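Local coordinates for ABC-type branched-chain amino acid transport systems periplasmic component-like protein (PDB 4N03), which probably serves as the extracytoplasmic substrate-binding component of an ABC transporter, capturing fatty acids for uptake, at residues 34-40 / 100-106. Where two conformers were deposited one is given. Numbering follows the deposited sequence.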
loop_
_atom_site.group_PDB
_atom_site.type_symbol
_atom_site.label_atom_id
_atom_site.label_comp_id
_atom_site.label_asym_id
_atom_site.label_seq_id
_atom_site.Cartn_x
_atom_site.Cartn_y
_atom_site.Cartn_z
ATOM N N ILE A 34 12.585 -20.671 -8.526
ATOM C CA ILE A 34 12.603 -19.214 -8.733
ATOM C C ILE A 34 12.544 -18.593 -7.327
ATOM O O ILE A 34 11.541 -18.745 -6.629
ATOM C CB ILE A 34 11.400 -18.744 -9.535
ATOM C CG1 ILE A 34 11.409 -19.331 -10.945
ATOM C CG2 ILE A 34 11.351 -17.221 -9.585
ATOM C CD1 ILE A 34 10.078 -19.290 -11.626
ATOM N N LYS A 35 13.622 -17.929 -6.925
ATOM C CA LYS A 35 13.698 -17.250 -5.641
ATOM C C LYS A 35 13.265 -15.799 -5.755
ATOM O O LYS A 35 13.751 -15.059 -6.632
ATOM C CB LYS A 35 15.128 -17.282 -5.107
ATOM C CG LYS A 35 15.594 -18.655 -4.669
ATOM C CD LYS A 35 16.980 -18.657 -4.043
ATOM C CE LYS A 35 18.056 -18.330 -5.061
ATOM N NZ LYS A 35 19.432 -18.092 -4.581
ATOM N N LEU A 36 12.341 -15.402 -4.899
ATOM C CA LEU A 36 11.831 -14.058 -4.826
ATOM C C LEU A 36 12.145 -13.496 -3.463
ATOM O O LEU A 36 12.153 -14.225 -2.464
ATOM C CB LEU A 36 10.325 -14.041 -5.076
ATOM C CG LEU A 36 9.889 -14.650 -6.404
ATOM C CD1 LEU A 36 8.379 -14.625 -6.494
ATOM C CD2 LEU A 36 10.492 -13.898 -7.576
ATOM N N GLY A 37 12.385 -12.197 -3.368
ATOM C CA GLY A 37 12.654 -11.548 -2.105
ATOM C C GLY A 37 11.486 -10.750 -1.585
ATOM O O GLY A 37 10.781 -10.089 -2.354
ATOM N N ILE A 38 11.339 -10.737 -0.268
ATOM C CA ILE A 38 10.348 -9.986 0.441
ATOM C C ILE A 38 11.073 -9.191 1.514
ATOM O O ILE A 38 11.774 -9.772 2.353
ATOM C CB ILE A 38 9.252 -10.847 1.027
ATOM C CG1 ILE A 38 8.401 -11.414 -0.117
ATOM C CG2 ILE A 38 8.396 -10.027 2.011
ATOM C CD1 ILE A 38 7.308 -12.351 0.324
ATOM N N ALA A 39 10.922 -7.863 1.502
ATOM C CA ALA A 39 11.503 -6.956 2.524
ATOM C C ALA A 39 10.351 -6.210 3.157
ATOM O O ALA A 39 9.778 -5.332 2.520
ATOM C CB ALA A 39 12.521 -6.023 1.901
ATOM N N THR A 40 10.002 -6.538 4.395
ATOM C CA THR A 40 8.786 -6.079 4.987
ATOM C C THR A 40 9.039 -5.561 6.405
ATOM O O THR A 40 10.148 -5.542 6.857
ATOM C CB THR A 40 7.718 -7.218 4.932
ATOM O OG1 THR A 40 6.427 -6.705 5.244
ATOM C CG2 THR A 40 8.050 -8.375 5.887
ATOM N N VAL A 100 18.020 -13.225 -5.613
ATOM C CA VAL A 100 16.606 -13.289 -5.905
ATOM C C VAL A 100 16.384 -12.682 -7.280
ATOM O O VAL A 100 17.108 -11.776 -7.698
ATOM C CB VAL A 100 15.707 -12.594 -4.843
ATOM C CG1 VAL A 100 15.935 -13.184 -3.455
ATOM C CG2 VAL A 100 15.887 -11.107 -4.805
ATOM N N LEU A 101 15.361 -13.114 -7.967
ATOM C CA LEU A 101 15.078 -12.587 -9.277
ATOM C C LEU A 101 14.386 -11.232 -9.224
ATOM O O LEU A 101 14.700 -10.354 -10.073
ATOM C CB LEU A 101 14.190 -13.588 -10.052
ATOM C CG LEU A 101 13.816 -13.125 -11.475
ATOM C CD1 LEU A 101 14.987 -13.011 -12.404
ATOM C CD2 LEU A 101 12.819 -14.122 -12.056
ATOM N N ALA A 102 13.456 -11.084 -8.303
ATOM C CA ALA A 102 12.577 -9.929 -8.171
ATOM C C ALA A 102 12.206 -9.810 -6.697
ATOM O O ALA A 102 12.405 -10.759 -5.919
ATOM C CB ALA A 102 11.335 -10.125 -9.024
ATOM N N ILE A 103 11.630 -8.659 -6.351
ATOM C CA ILE A 103 11.167 -8.329 -4.987
ATOM C C ILE A 103 9.701 -7.964 -5.083
ATOM O O ILE A 103 9.341 -6.795 -5.273
ATOM C CB ILE A 103 11.989 -7.231 -4.338
ATOM C CG1 ILE A 103 13.432 -7.696 -4.215
ATOM C CG2 ILE A 103 11.395 -6.905 -2.994
ATOM C CD1 ILE A 103 14.356 -6.625 -3.647
ATOM N N PRO A 104 8.803 -8.968 -4.948
ATOM C CA PRO A 104 7.378 -8.692 -5.082
ATOM C C PRO A 104 6.664 -8.109 -3.898
ATOM O O PRO A 104 5.490 -7.830 -3.968
ATOM C CB PRO A 104 6.795 -10.052 -5.413
ATOM C CG PRO A 104 7.697 -11.017 -4.707
ATOM C CD PRO A 104 9.057 -10.427 -4.977
ATOM N N HIS A 105 7.388 -7.914 -2.796
ATOM C CA HIS A 105 6.876 -7.118 -1.683
ATOM C C HIS A 105 8.029 -6.419 -1.023
ATOM O O HIS A 105 8.928 -7.045 -0.490
ATOM C CB HIS A 105 6.113 -7.986 -0.661
ATOM C CG HIS A 105 5.730 -7.236 0.577
ATOM N ND1 HIS A 105 5.106 -6.014 0.548
ATOM C CD2 HIS A 105 5.899 -7.533 1.886
ATOM C CE1 HIS A 105 4.943 -5.586 1.786
ATOM N NE2 HIS A 105 5.396 -6.492 2.622
ATOM N N PHE A 106 8.016 -5.078 -1.064
ATOM C CA PHE A 106 8.990 -4.243 -0.373
ATOM C C PHE A 106 8.155 -3.171 0.348
ATOM O O PHE A 106 7.600 -2.258 -0.295
ATOM C CB PHE A 106 9.929 -3.619 -1.379
ATOM C CG PHE A 106 11.271 -3.247 -0.799
ATOM C CD1 PHE A 106 11.393 -2.666 0.459
ATOM C CD2 PHE A 106 12.404 -3.432 -1.531
ATOM C CE1 PHE A 106 12.642 -2.345 0.965
ATOM C CE2 PHE A 106 13.651 -3.133 -1.020
ATOM C CZ PHE A 106 13.777 -2.571 0.233
#
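Segments 34-40 and 100-106 run parallel and are joined by three backbone hydrogen bonds, with 100-106 slipping one residue ahead between V100 and I103 and again at the corner at P104. L101 N donates to K35 O (2.9 Å) and G37 N to A102 O (2.9 Å); beyond the corner, A39 N reaches H105 O (2.9 Å). Having no amide hydrogen, P104 offers G37 O nothing to accept; instead I103 CA approaches G37 O at 3.2 Å in a CA-H...O contact. G37 suits this spot, since a CB here would point at 100-106 and sit tightly against the V100 side chain. L36, with chi1 m and chi2 t, lays CB 3.8 Å from P104 CD and CD2 4.1 Å from A102 CB. H105, on the same face as I38, takes a t rotamer that runs its imidazole alongside the strand: I38 CG2 meets the ring edge at CD2 (3.5 Å), and NE2 hydrogen-bonds OG1 of T40 (2.8 Å), itself t. On the opposite face F106, also t, turns its ring under A39, whose CB stands 3.8 Å from the centroid in a CH-pi contact, while helix 109-122 packs against the phenyl group. This is the central strand pair of a 2-1-3-4 parallel sheet flanked by helices, the Rossmann-like lobe of type I periplasmic binding proteins, with the H105 side chain about 6 Å from the bound palmitic acid.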